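Side-chain contacts in putative short-chain dehydrogenase/reductase (Burkholderia xenovorans, PDB 5JY1), which binds NAD and probably acts as an NAD(P)-dependent oxidoreductase of the short-chain dehydrogenase/reductase family, perhaps a 3-oxoacyl-[acyl-carrier-protein] reductase: residues A[218-223]-A[258-263]; A[29-34]-A[52-57]; A[80-85]-A[90-95]. One frame throughout, in Å; residues are numbered along the deposited sequence.

Contact 1 (A[218-223]-A[258-263])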
ATOM      1  N   ALA A 218      21.792  -6.378  -2.721  1.00 20.35           N
ATOM      2  CA  ALA A 218      20.445  -6.253  -3.262  1.00 19.23           C
ATOM      3  C   ALA A 218      19.652  -5.089  -2.675  1.00 20.24           C
ATOM      4  O   ALA A 218      18.556  -4.812  -3.168  1.00 22.22           O
ATOM      5  CB  ALA A 218      19.675  -7.552  -3.035  1.00 20.01           C
ATOM      6  N   ARG A 219      20.145  -4.408  -1.645  1.00 18.35           N
ATOM      7  CA  ARG A 219      19.306  -3.459  -0.928  1.00 18.46           C
ATOM      8  C   ARG A 219      20.008  -2.119  -0.755  1.00 15.69           C
ATOM      9  O   ARG A 219      21.238  -2.038  -0.840  1.00 19.80           O
ATOM     10  CB  ARG A 219      18.907  -4.015   0.449  1.00 20.11           C
ATOM     11  CG  ARG A 219      20.074  -4.234   1.394  1.00 16.56           C
ATOM     12  CD  ARG A 219      19.708  -5.290   2.414  1.00 19.83           C
ATOM     13  NE  ARG A 219      19.696  -6.616   1.801  1.00 22.40           N
ATOM     14  CZ  ARG A 219      18.789  -7.554   2.057  1.00 21.31           C
ATOM     15  NH1 ARG A 219      17.799  -7.309   2.901  1.00 17.66           N
ATOM     16  NH2 ARG A 219      18.872  -8.734   1.456  1.00 22.77           N
ATOM     17  N   PRO A 220      19.243  -1.046  -0.495  1.00 15.81           N
ATOM     18  CA  PRO A 220      19.844   0.299  -0.416  1.00 15.17           C
ATOM     19  C   PRO A 220      20.960   0.453   0.600  1.00 14.96           C
ATOM     20  O   PRO A 220      21.902   1.210   0.341  1.00 17.50           O
ATOM     21  CB  PRO A 220      18.642   1.182  -0.048  1.00 14.01           C
ATOM     22  CG  PRO A 220      17.489   0.498  -0.760  1.00 14.43           C
ATOM     23  CD  PRO A 220      17.769  -0.978  -0.594  1.00 14.22           C
ATOM     24  N   LEU A 221      20.875  -0.198   1.758  1.00 15.32           N
ATOM     25  CA  LEU A 221      21.936  -0.030   2.746  1.00 15.33           C
ATOM     26  C   LEU A 221      23.122  -0.948   2.496  1.00 20.80           C
ATOM     27  O   LEU A 221      24.138  -0.817   3.187  1.00 20.51           O
ATOM     28  CB  LEU A 221      21.377  -0.236   4.161  1.00 15.34           C
ATOM     29  CG  LEU A 221      20.600   1.000   4.649  1.00 16.20           C
ATOM     30  CD1 LEU A 221      19.766   0.693   5.878  1.00 19.21           C
ATOM     31  CD2 LEU A 221      21.586   2.145   4.954  1.00 21.08           C
ATOM     32  N   GLY A 222      23.029  -1.847   1.520  1.00 19.91           N
ATOM     33  CA  GLY A 222      24.208  -2.555   1.058  1.00 18.80           C
ATOM     34  C   GLY A 222      24.824  -3.513   2.050  1.00 20.30           C
ATOM     35  O   GLY A 222      25.994  -3.876   1.896  1.00 23.31           O
ATOM     36  N   ARG A 223      24.079  -3.939   3.067  1.00 19.10           N
ATOM     37  CA  ARG A 223      24.610  -4.904   4.017  1.00 22.23           C
ATOM     38  C   ARG A 223      23.479  -5.789   4.521  1.00 24.17           C
ATOM     39  O   ARG A 223      22.304  -5.434   4.436  1.00 22.26           O
ATOM     40  CB  ARG A 223      25.317  -4.211   5.186  1.00 23.83           C
ATOM     41  CG  ARG A 223      24.365  -3.503   6.112  1.00 26.85           C
ATOM     42  CD  ARG A 223      25.088  -2.723   7.210  1.00 25.63           C
ATOM     43  NE  ARG A 223      24.104  -1.929   7.934  1.00 26.55           N
ATOM     44  CZ  ARG A 223      23.393  -2.410   8.942  1.00 20.17           C
ATOM     45  NH1 ARG A 223      23.603  -3.659   9.344  1.00 27.43           N
ATOM     46  NH2 ARG A 223      22.493  -1.651   9.555  1.00 18.97           N
ATOM     47  N   HIS A 258      12.632  -3.627   0.559  1.00 11.71           N
ATOM     48  CA  HIS A 258      11.274  -3.447   0.041  1.00 12.37           C
ATOM     49  C   HIS A 258      11.213  -2.478  -1.138  1.00 14.76           C
ATOM     50  O   HIS A 258      10.287  -2.567  -1.955  1.00 14.23           O
ATOM     51  CB  HIS A 258      10.358  -2.963   1.169  1.00 14.12           C
ATOM     52  CG  HIS A 258      10.731  -1.616   1.693  1.00 13.30           C
ATOM     53  ND1 HIS A 258      10.121  -0.462   1.253  1.00 14.80           N
ATOM     54  CD2 HIS A 258      11.674  -1.229   2.591  1.00 13.81           C
ATOM     55  CE1 HIS A 258      10.681   0.581   1.846  1.00 14.19           C
ATOM     56  NE2 HIS A 258      11.624   0.142   2.664  1.00 13.21           N
ATOM     57  N   LEU A 259      12.184  -1.563  -1.262  1.00 11.99           N
ATOM     58  CA  LEU A 259      12.152  -0.626  -2.386  1.00 12.82           C
ATOM     59  C   LEU A 259      12.450  -1.319  -3.712  1.00 14.01           C
ATOM     60  O   LEU A 259      11.572  -1.323  -4.593  1.00 14.76           O
ATOM     61  CB  LEU A 259      13.084   0.562  -2.110  1.00 11.89           C
ATOM     62  CG  LEU A 259      12.642   1.544  -1.022  1.00 12.22           C
ATOM     63  CD1 LEU A 259      13.767   2.561  -0.737  1.00 15.88           C
ATOM     64  CD2 LEU A 259      11.355   2.262  -1.409  1.00 17.84           C
ATOM     65  N   PRO A 260      13.630  -1.926  -3.933  1.00 14.75           N
ATOM     66  CA  PRO A 260      13.847  -2.605  -5.222  1.00 13.32           C
ATOM     67  C   PRO A 260      13.142  -3.944  -5.333  1.00 14.57           C
ATOM     68  O   PRO A 260      13.030  -4.465  -6.449  1.00 16.06           O
ATOM     69  CB  PRO A 260      15.370  -2.789  -5.280  1.00 14.09           C
ATOM     70  CG  PRO A 260      15.763  -2.915  -3.836  1.00 16.40           C
ATOM     71  CD  PRO A 260      14.846  -1.976  -3.090  1.00 13.96           C
ATOM     72  N   GLY A 261      12.680  -4.517  -4.227  1.00 15.58           N
ATOM     73  CA  GLY A 261      12.188  -5.875  -4.317  1.00 16.04           C
ATOM     74  C   GLY A 261      13.339  -6.839  -4.585  1.00 19.29           C
ATOM     75  O   GLY A 261      14.515  -6.557  -4.318  1.00 19.03           O
ATOM     76  N   TYR A 262      12.973  -8.005  -5.115  1.00 15.18           N
ATOM     77  CA  TYR A 262      13.937  -9.019  -5.530  0.65 18.33           C
ATOM     78  C   TYR A 262      13.215 -10.005  -6.441  1.00 16.92           C
ATOM     79  O   TYR A 262      12.056 -10.345  -6.189  1.00 20.90           O
ATOM     80  CB  TYR A 262      14.538  -9.754  -4.322  0.65 21.54           C
ATOM     81  CG  TYR A 262      13.448 -10.248  -3.412  0.65 19.88           C
ATOM     82  CD1 TYR A 262      12.856  -9.390  -2.494  0.65 17.99           C
ATOM     83  CD2 TYR A 262      12.964 -11.549  -3.508  0.65 20.26           C
ATOM     84  CE1 TYR A 262      11.833  -9.807  -1.691  0.65 17.63           C
ATOM     85  CE2 TYR A 262      11.932 -11.982  -2.698  0.65 20.77           C
ATOM     86  CZ  TYR A 262      11.376 -11.100  -1.792  0.65 18.75           C
ATOM     87  OH  TYR A 262      10.347 -11.490  -0.979  0.65 16.38           O
ATOM     88  N   ASN A 263      13.898 -10.467  -7.479  1.00 20.61           N
ATOM     89  CA  ASN A 263      13.323 -11.452  -8.389  1.00 25.36           C
ATOM     90  C   ASN A 263      13.698 -12.845  -7.895  1.00 27.29           C
ATOM     91  O   ASN A 263      14.881 -13.195  -7.858  1.00 32.54           O
ATOM     92  CB  ASN A 263      13.812 -11.216  -9.820  1.00 31.84           C
ATOM     93  CG  ASN A 263      13.073 -12.067 -10.847  1.00 44.75           C
ATOM     94  OD1 ASN A 263      12.214 -12.877 -10.500  1.00 46.09           O
ATOM     95  ND2 ASN A 263      13.398 -11.869 -12.121  1.00 47.97           N
TER
HETATM   96  O   HOH W   1      17.071  -6.057  -5.083  1.00 19.58           O
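Pro-220 and Pro-260 reach toward each other from two irregular loops and meet at the rims of their rings, with Pro-220 CD and Pro-260 CD 4.0 Å apart. Pro-260, C-gamma endo, has its CG 3.4 Å from the carbonyl oxygen of Ala-218, a close approach of carbon to oxygen rather than a polar bond. Pro-220 turns its own CG to Leu-259, whose CD1 lies 4.3 Å away; with CG beside the backbone N (chi1 -70°) and an extended second torsion, that leucine carries a methyl to the proline ring. No direct hydrogen bond joins segments 218-223 and 258-263, but one water bridges them: it donates to Ala-218 O and to Gly-261 O, each at 2.7 Å. Backbone bonding of Leu-221 with Gly-255 ties the first loop to the chain just before 258. Proline suits both positions, since a rigid ring offers an apolar surface at little entropic cost, and at 220 it also fits the second place of the type I turn from Arg-219 to Gly-222. That turn is closed by Gly-222 N to Arg-219 O (3.0 Å), and the positive phi of Gly-222 favours glycine. The guanidinium of Arg-219 bonds to the carbonyl oxygens of Ser-215 and Asp-254. A second subunit packs Ala-179 on Pro-220 and Ser-180 on Leu-259, while a third places Glu-155 against Leu-259. The arrangement is thus a meeting of two prolines, bridged by one water, between the loop after helix 211-217 and the C-terminal segment after strand 250-253, at a subunit interface of this tetrameric SDR enzyme.

Contact 2 (A[29-34]-A[52-57])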
ATOM      1  N   GLY A  29      17.736 -12.709  18.832  1.00 23.31           N
ATOM      2  CA  GLY A  29      18.221 -11.340  18.817  1.00 19.93           C
ATOM      3  C   GLY A  29      17.258 -10.391  19.497  1.00 20.06           C
ATOM      4  O   GLY A  29      17.673  -9.498  20.242  1.00 19.78           O
ATOM      5  N   VAL A  30      15.957 -10.578  19.262  1.00 16.18           N
ATOM      6  CA  VAL A  30      14.949  -9.759  19.932  1.00 16.64           C
ATOM      7  C   VAL A  30      14.974 -10.004  21.439  1.00 19.97           C
ATOM      8  O   VAL A  30      14.938  -9.062  22.239  1.00 17.60           O
ATOM      9  CB  VAL A  30      13.555 -10.031  19.332  1.00 18.65           C
ATOM     10  CG1 VAL A  30      12.478  -9.330  20.148  1.00 18.00           C
ATOM     11  CG2 VAL A  30      13.505  -9.575  17.872  1.00 19.06           C
ATOM     12  N   ALA A  31      15.028 -11.276  21.851  1.00 19.28           N
ATOM     13  CA  ALA A  31      15.033 -11.583  23.277  1.00 17.70           C
ATOM     14  C   ALA A  31      16.225 -10.945  23.982  1.00 21.04           C
ATOM     15  O   ALA A  31      16.078 -10.383  25.071  1.00 19.63           O
ATOM     16  CB  ALA A  31      15.036 -13.101  23.492  1.00 16.17           C
ATOM     17  N   ARG A  32      17.415 -11.034  23.383  1.00 20.01           N
ATOM     18  CA  ARG A  32      18.596 -10.424  23.990  1.00 18.70           C
ATOM     19  C   ARG A  32      18.478  -8.903  24.031  1.00 27.43           C
ATOM     20  O   ARG A  32      18.885  -8.273  25.018  1.00 23.82           O
ATOM     21  CB  ARG A  32      19.854 -10.860  23.235  1.00 22.04           C
ATOM     22  CG  ARG A  32      20.285 -12.295  23.535  1.00 22.35           C
ATOM     23  CD  ARG A  32      21.277 -12.812  22.509  1.00 23.28           C
ATOM     24  NE  ARG A  32      22.450 -11.948  22.416  1.00 26.73           N
ATOM     25  CZ  ARG A  32      23.617 -12.194  23.001  1.00 30.76           C
ATOM     26  NH1 ARG A  32      23.790 -13.297  23.718  1.00 36.65           N
ATOM     27  NH2 ARG A  32      24.619 -11.337  22.860  1.00 31.41           N
ATOM     28  N   SER A  33      17.930  -8.296  22.969  1.00 23.24           N
ATOM     29  CA  SER A  33      17.717  -6.850  22.972  0.68 17.41           C
ATOM     30  C   SER A  33      16.755  -6.441  24.075  1.00 21.88           C
ATOM     31  O   SER A  33      16.986  -5.448  24.772  1.00 21.86           O
ATOM     32  CB  SER A  33      17.183  -6.382  21.615  0.68 16.17           C
ATOM     33  OG  SER A  33      18.054  -6.758  20.571  0.68 20.29           O
ATOM     34  N   PHE A  34      15.664  -7.195  24.247  1.00 19.72           N
ATOM     35  CA  PHE A  34      14.716  -6.922  25.324  1.00 18.18           C
ATOM     36  C   PHE A  34      15.379  -7.048  26.691  1.00 21.69           C
ATOM     37  O   PHE A  34      15.116  -6.249  27.598  1.00 19.25           O
ATOM     38  CB  PHE A  34      13.531  -7.892  25.247  1.00 16.05           C
ATOM     39  CG  PHE A  34      12.525  -7.578  24.172  1.00 19.46           C
ATOM     40  CD1 PHE A  34      12.741  -6.574  23.241  1.00 18.13           C
ATOM     41  CD2 PHE A  34      11.339  -8.299  24.108  1.00 15.75           C
ATOM     42  CE1 PHE A  34      11.789  -6.298  22.257  1.00 18.39           C
ATOM     43  CE2 PHE A  34      10.384  -8.020  23.138  1.00 16.11           C
ATOM     44  CZ  PHE A  34      10.615  -7.025  22.211  1.00 18.48           C
ATOM     45  N   ARG A  52      17.294 -22.855  26.510  1.00 27.21           N
ATOM     46  CA  ARG A  52      18.033 -22.641  27.750  1.00 26.84           C
ATOM     47  C   ARG A  52      19.290 -21.814  27.514  1.00 31.83           C
ATOM     48  O   ARG A  52      19.668 -21.010  28.372  1.00 29.94           O
ATOM     49  CB  ARG A  52      18.384 -23.984  28.398  1.00 26.89           C
ATOM     50  CG  ARG A  52      17.160 -24.781  28.824  1.00 32.49           C
ATOM     51  CD  ARG A  52      17.494 -25.948  29.758  1.00 38.32           C
ATOM     52  NE  ARG A  52      16.270 -26.643  30.152  1.00 38.38           N
ATOM     53  CZ  ARG A  52      15.431 -26.201  31.085  1.00 41.52           C
ATOM     54  NH1 ARG A  52      15.685 -25.068  31.731  1.00 35.64           N
ATOM     55  NH2 ARG A  52      14.331 -26.886  31.370  1.00 38.62           N
ATOM     56  N   GLN A  53      19.937 -21.982  26.358  1.00 35.02           N
ATOM     57  CA  GLN A  53      21.149 -21.219  26.071  1.00 33.16           C
ATOM     58  C   GLN A  53      20.870 -19.722  26.044  1.00 27.47           C
ATOM     59  O   GLN A  53      21.683 -18.924  26.527  1.00 32.36           O
ATOM     60  CB  GLN A  53      21.756 -21.677  24.744  1.00 38.48           C
ATOM     61  N   VAL A  54      19.717 -19.320  25.501  1.00 25.94           N
ATOM     62  CA  VAL A  54      19.391 -17.899  25.421  1.00 26.64           C
ATOM     63  C   VAL A  54      18.980 -17.358  26.785  1.00 27.08           C
ATOM     64  O   VAL A  54      19.345 -16.232  27.149  1.00 27.47           O
ATOM     65  CB  VAL A  54      18.301 -17.659  24.362  1.00 22.73           C
ATOM     66  CG1 VAL A  54      17.896 -16.193  24.332  1.00 23.03           C
ATOM     67  CG2 VAL A  54      18.795 -18.096  22.999  1.00 25.47           C
ATOM     68  N   GLU A  55      18.206 -18.134  27.554  1.00 25.17           N
ATOM     69  CA  GLU A  55      17.909 -17.751  28.934  1.00 24.16           C
ATOM     70  C   GLU A  55      19.191 -17.436  29.698  1.00 26.99           C
ATOM     71  O   GLU A  55      19.306 -16.393  30.352  1.00 28.44           O
ATOM     72  CB  GLU A  55      17.129 -18.871  29.632  1.00 27.08           C
ATOM     73  CG  GLU A  55      17.010 -18.712  31.147  1.00 28.58           C
ATOM     74  CD  GLU A  55      16.721 -20.032  31.864  1.00 33.34           C
ATOM     75  OE1 GLU A  55      15.537 -20.339  32.125  1.00 28.58           O
ATOM     76  OE2 GLU A  55      17.684 -20.769  32.162  1.00 31.86           O
ATOM     77  N   GLN A  56      20.181 -18.323  29.601  1.00 28.98           N
ATOM     78  CA  GLN A  56      21.430 -18.121  30.324  1.00 30.72           C
ATOM     79  C   GLN A  56      22.226 -16.947  29.765  1.00 34.32           C
ATOM     80  O   GLN A  56      22.892 -16.238  30.528  1.00 32.75           O
ATOM     81  CB  GLN A  56      22.261 -19.403  30.291  1.00 34.55           C
ATOM     82  CG  GLN A  56      21.612 -20.571  31.033  1.00 39.11           C
ATOM     83  CD  GLN A  56      21.545 -20.334  32.534  1.00 44.66           C
ATOM     84  OE1 GLN A  56      22.565 -20.094  33.182  1.00 45.43           O
ATOM     85  NE2 GLN A  56      20.340 -20.384  33.090  1.00 39.25           N
ATOM     86  N   GLU A  57      22.177 -16.728  28.446  1.00 31.23           N
ATOM     87  CA  GLU A  57      22.853 -15.569  27.864  1.00 32.53           C
ATOM     88  C   GLU A  57      22.308 -14.272  28.445  1.00 32.03           C
ATOM     89  O   GLU A  57      23.073 -13.374  28.820  1.00 31.54           O
ATOM     90  CB  GLU A  57      22.701 -15.572  26.338  1.00 33.07           C
ATOM     91  CG  GLU A  57      23.622 -16.548  25.624  1.00 40.86           C
ATOM     92  CD  GLU A  57      23.305 -16.691  24.142  1.00 39.84           C
ATOM     93  OE1 GLU A  57      22.500 -15.897  23.610  1.00 38.82           O
ATOM     94  OE2 GLU A  57      23.862 -17.613  23.506  1.00 42.69           O
TER
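Two helical segments face each other at Arg-32 and Val-54, whose CA atoms are 7.7 Å apart, the nearest such pair. Toward the sheet, Ala-31 CB meets Val-54 CG1 at 4.3 Å. The small alanine and the beta-branched valine both also rest on Ile-43 of strand 40-45, so the helices share one apolar footing. Farther from the sheet, Arg-32 and Glu-57 form a salt bridge, NH1 to OE1 at 2.9 Å with an N-H...O angle of 144°. The arginine chain, extended at chi2, bends at chi3 and swings its guanidinium across to the other helix; the glutamate runs straight beyond CG to meet it. Their planes stand 83° apart, and NH1 meets OE1 from above the carboxylate plane, 61° out of it; this is one single-pronged bond, not a coplanar pair. Both charges have further partners: Arg-32 NE pairs with Glu-228, and Glu-57 OE1 also takes Arg-28. The shared carboxylate probably offsets the closeness of the two arginines. Long, charged residues suit this partly exposed outer side, while alanine and valine fill the buried side. Helices 25-36 and 48-60 follow strands 16-20 and 40-45 and pack side by side on one face of the parallel sheet, the beta-alpha-beta-alpha order of the Rossmann fold.

Contact 3 (A[80-85]-A[90-95])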
ATOM      1  N   ALA A  80      -0.247 -22.113  28.524  1.00 16.83           N
ATOM      2  CA  ALA A  80       0.565 -22.422  29.697  1.00 18.45           C
ATOM      3  C   ALA A  80       1.763 -21.483  29.798  1.00 20.44           C
ATOM      4  O   ALA A  80       2.124 -21.041  30.897  1.00 18.19           O
ATOM      5  CB  ALA A  80       1.006 -23.889  29.645  1.00 20.87           C
ATOM      6  N   ALA A  81       2.379 -21.152  28.663  1.00 18.36           N
ATOM      7  CA  ALA A  81       3.521 -20.243  28.684  1.00 16.65           C
ATOM      8  C   ALA A  81       3.110 -18.835  29.106  1.00 17.93           C
ATOM      9  O   ALA A  81       3.853 -18.154  29.825  1.00 18.38           O
ATOM     10  CB  ALA A  81       4.189 -20.214  27.309  1.00 18.67           C
ATOM     11  N   VAL A  82       1.931 -18.384  28.673  1.00 18.53           N
ATOM     12  CA  VAL A  82       1.427 -17.079  29.100  1.00 18.52           C
ATOM     13  C   VAL A  82       1.183 -17.066  30.608  1.00 20.74           C
ATOM     14  O   VAL A  82       1.526 -16.096  31.296  1.00 20.71           O
ATOM     15  CB  VAL A  82       0.155 -16.713  28.307  1.00 16.81           C
ATOM     16  CG1 VAL A  82      -0.543 -15.520  28.931  1.00 16.81           C
ATOM     17  CG2 VAL A  82       0.509 -16.412  26.849  1.00 17.22           C
ATOM     18  N   ARG A  83       0.596 -18.143  31.150  1.00 18.07           N
ATOM     19  CA  ARG A  83       0.427 -18.222  32.600  1.00 17.09           C
ATOM     20  C   ARG A  83       1.773 -18.212  33.311  1.00 22.31           C
ATOM     21  O   ARG A  83       1.911 -17.592  34.370  1.00 24.54           O
ATOM     22  CB  ARG A  83      -0.354 -19.475  33.006  1.00 19.13           C
ATOM     23  CG  ARG A  83      -1.812 -19.488  32.558  1.00 19.91           C
ATOM     24  CD  ARG A  83      -2.609 -20.573  33.286  1.00 24.84           C
ATOM     25  NE  ARG A  83      -2.117 -21.918  33.000  1.00 25.58           N
ATOM     26  CZ  ARG A  83      -2.470 -22.641  31.938  1.00 24.59           C
ATOM     27  NH1 ARG A  83      -3.317 -22.150  31.040  1.00 24.49           N
ATOM     28  NH2 ARG A  83      -1.970 -23.861  31.771  1.00 24.71           N
ATOM     29  N   SER A  84       2.765 -18.919  32.759  1.00 21.46           N
ATOM     30  CA  SER A  84       4.096 -18.924  33.365  1.00 23.71           C
ATOM     31  C   SER A  84       4.673 -17.516  33.450  1.00 23.78           C
ATOM     32  O   SER A  84       5.273 -17.146  34.468  1.00 25.67           O
ATOM     33  CB  SER A  84       5.033 -19.841  32.577  1.00 26.25           C
ATOM     34  OG  SER A  84       4.607 -21.196  32.641  1.00 27.65           O
ATOM     35  N   ALA A  85       4.507 -16.714  32.394  1.00 20.09           N
ATOM     36  CA  ALA A  85       4.992 -15.336  32.436  1.00 19.52           C
ATOM     37  C   ALA A  85       4.348 -14.559  33.582  1.00 21.28           C
ATOM     38  O   ALA A  85       5.040 -13.886  34.356  1.00 24.84           O
ATOM     39  CB  ALA A  85       4.732 -14.637  31.095  1.00 19.09           C
ATOM     40  N   GLY A  90       4.773 -11.496  37.061  1.00 23.87           N
ATOM     41  CA  GLY A  90       3.735 -10.597  37.518  1.00 22.59           C
ATOM     42  C   GLY A  90       2.855 -10.001  36.441  1.00 21.24           C
ATOM     43  O   GLY A  90       1.849  -9.365  36.781  1.00 21.49           O
ATOM     44  N   SER A  91       3.203 -10.171  35.166  1.00 20.63           N
ATOM     45  CA  SER A  91       2.457  -9.574  34.064  1.00 19.73           C
ATOM     46  C   SER A  91       2.914 -10.229  32.766  1.00 17.56           C
ATOM     47  O   SER A  91       3.857 -11.024  32.751  1.00 21.40           O
ATOM     48  CB  SER A  91       2.675  -8.057  34.007  1.00 21.38           C
ATOM     49  OG  SER A  91       4.062  -7.755  33.890  1.00 18.66           O
ATOM     50  N   LEU A  92       2.236  -9.880  31.664  1.00 16.80           N
ATOM     51  CA  LEU A  92       2.745 -10.181  30.320  1.00 14.62           C
ATOM     52  C   LEU A  92       2.427  -8.961  29.460  1.00 16.15           C
ATOM     53  O   LEU A  92       1.373  -8.891  28.821  1.00 17.40           O
ATOM     54  CB  LEU A  92       2.155 -11.458  29.728  1.00 14.56           C
ATOM     55  CG  LEU A  92       2.714 -11.750  28.326  1.00 17.73           C
ATOM     56  CD1 LEU A  92       4.253 -11.724  28.314  1.00 22.32           C
ATOM     57  CD2 LEU A  92       2.177 -13.085  27.797  1.00 20.94           C
ATOM     58  N   ASP A  93       3.359  -8.009  29.450  1.00 15.71           N
ATOM     59  CA  ASP A  93       3.147  -6.713  28.824  1.00 14.78           C
ATOM     60  C   ASP A  93       3.399  -6.726  27.327  1.00 17.46           C
ATOM     61  O   ASP A  93       2.790  -5.930  26.605  1.00 15.63           O
ATOM     62  CB  ASP A  93       4.071  -5.673  29.465  1.00 14.11           C
ATOM     63  CG  ASP A  93       3.941  -5.643  30.963  1.00 16.99           C
ATOM     64  OD1 ASP A  93       3.018  -4.958  31.451  1.00 18.19           O
ATOM     65  OD2 ASP A  93       4.754  -6.305  31.658  1.00 19.70           O
ATOM     66  N   ILE A  94       4.274  -7.616  26.856  1.00 15.19           N
ATOM     67  CA  ILE A  94       4.802  -7.587  25.494  1.00 14.62           C
ATOM     68  C   ILE A  94       4.790  -9.002  24.933  1.00 16.28           C
ATOM     69  O   ILE A  94       5.351  -9.917  25.547  1.00 15.65           O
ATOM     70  CB  ILE A  94       6.243  -7.037  25.466  1.00 12.97           C
ATOM     71  CG1 ILE A  94       6.319  -5.613  26.026  1.00 15.87           C
ATOM     72  CG2 ILE A  94       6.850  -7.158  24.056  1.00 15.11           C
ATOM     73  CD1 ILE A  94       7.693  -5.282  26.607  1.00 15.02           C
ATOM     74  N   LEU A  95       4.196  -9.185  23.754  1.00 14.89           N
ATOM     75  CA  LEU A  95       4.188 -10.478  23.072  1.00 13.37           C
ATOM     76  C   LEU A  95       4.826 -10.335  21.696  1.00 15.22           C
ATOM     77  O   LEU A  95       4.440  -9.450  20.926  1.00 15.03           O
ATOM     78  CB  LEU A  95       2.763 -11.017  22.928  1.00 13.46           C
ATOM     79  CG  LEU A  95       2.586 -12.266  22.061  1.00 14.44           C
ATOM     80  CD1 LEU A  95       3.211 -13.496  22.717  1.00 15.61           C
ATOM     81  CD2 LEU A  95       1.099 -12.509  21.781  1.00 13.81           C
TER
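Segment 80-85 is helical and segment 90-95 runs back from the helix end through a loop into a strand, bringing the CA atoms of Ala-85 and Leu-92 within 6.0 Å. Leu-92 carries the contact by dividing its two methyls between successive turns of the helix. Its CD2 settles between both branches of Val-82, 3.8 Å from CG1 and 3.8 Å from CG2, and the two side chains cross at about a right angle. Its CD1 meets Ala-85 CB at 4.1 Å. With CG anti to the backbone N (chi1 -180°), the leucine reaches the side of the helix, where the small Ala-85 lets the backbones come close. Leu-18 of strand 16-20 and Ala-134 of helix 113-141 complete its apolar surroundings. Gly-90 makes the reversal possible: at its backbone angles (phi 104°) a side chain would be jammed against the carbonyl O of the residue before, which calls for glycine. Beyond it, Ser-91 OG donates to Asp-93 OD2 at 2.8 Å on the syn side, steadying a carboxylate that is also gripped by Arg-15 and by the backbone N of Val-16. Helix 75-89, a glycine reversal and strand 94-97 at the centre of the sheet form the second half of a beta-alpha-beta crossover from strand 64-69, as in the Rossmann fold.

Overall arrangement
All three contacts belong to one Rossmann-type subunit but lie in different parts of it. Contacts 2 and 3 are neighbours, with centres 16 Å apart, and touch where Phe-34 CE2 meets Ile-94 CG2 at 3.8 Å, joining helix 25-36 to strand 94-97. Contact 1 lies far off, its centre 29 Å from that of contact 2 and 37 Å from that of contact 3, with contacts 1 and 3 on opposite sides of the chain's centre. The bound NAD lies about 8 Å from the side chain of Val-54 and about 12 Å from those of Ala-218 and Val-82. Contact 2 is thus the nearest by these measures, while contact 1 lies among neighbouring subunits.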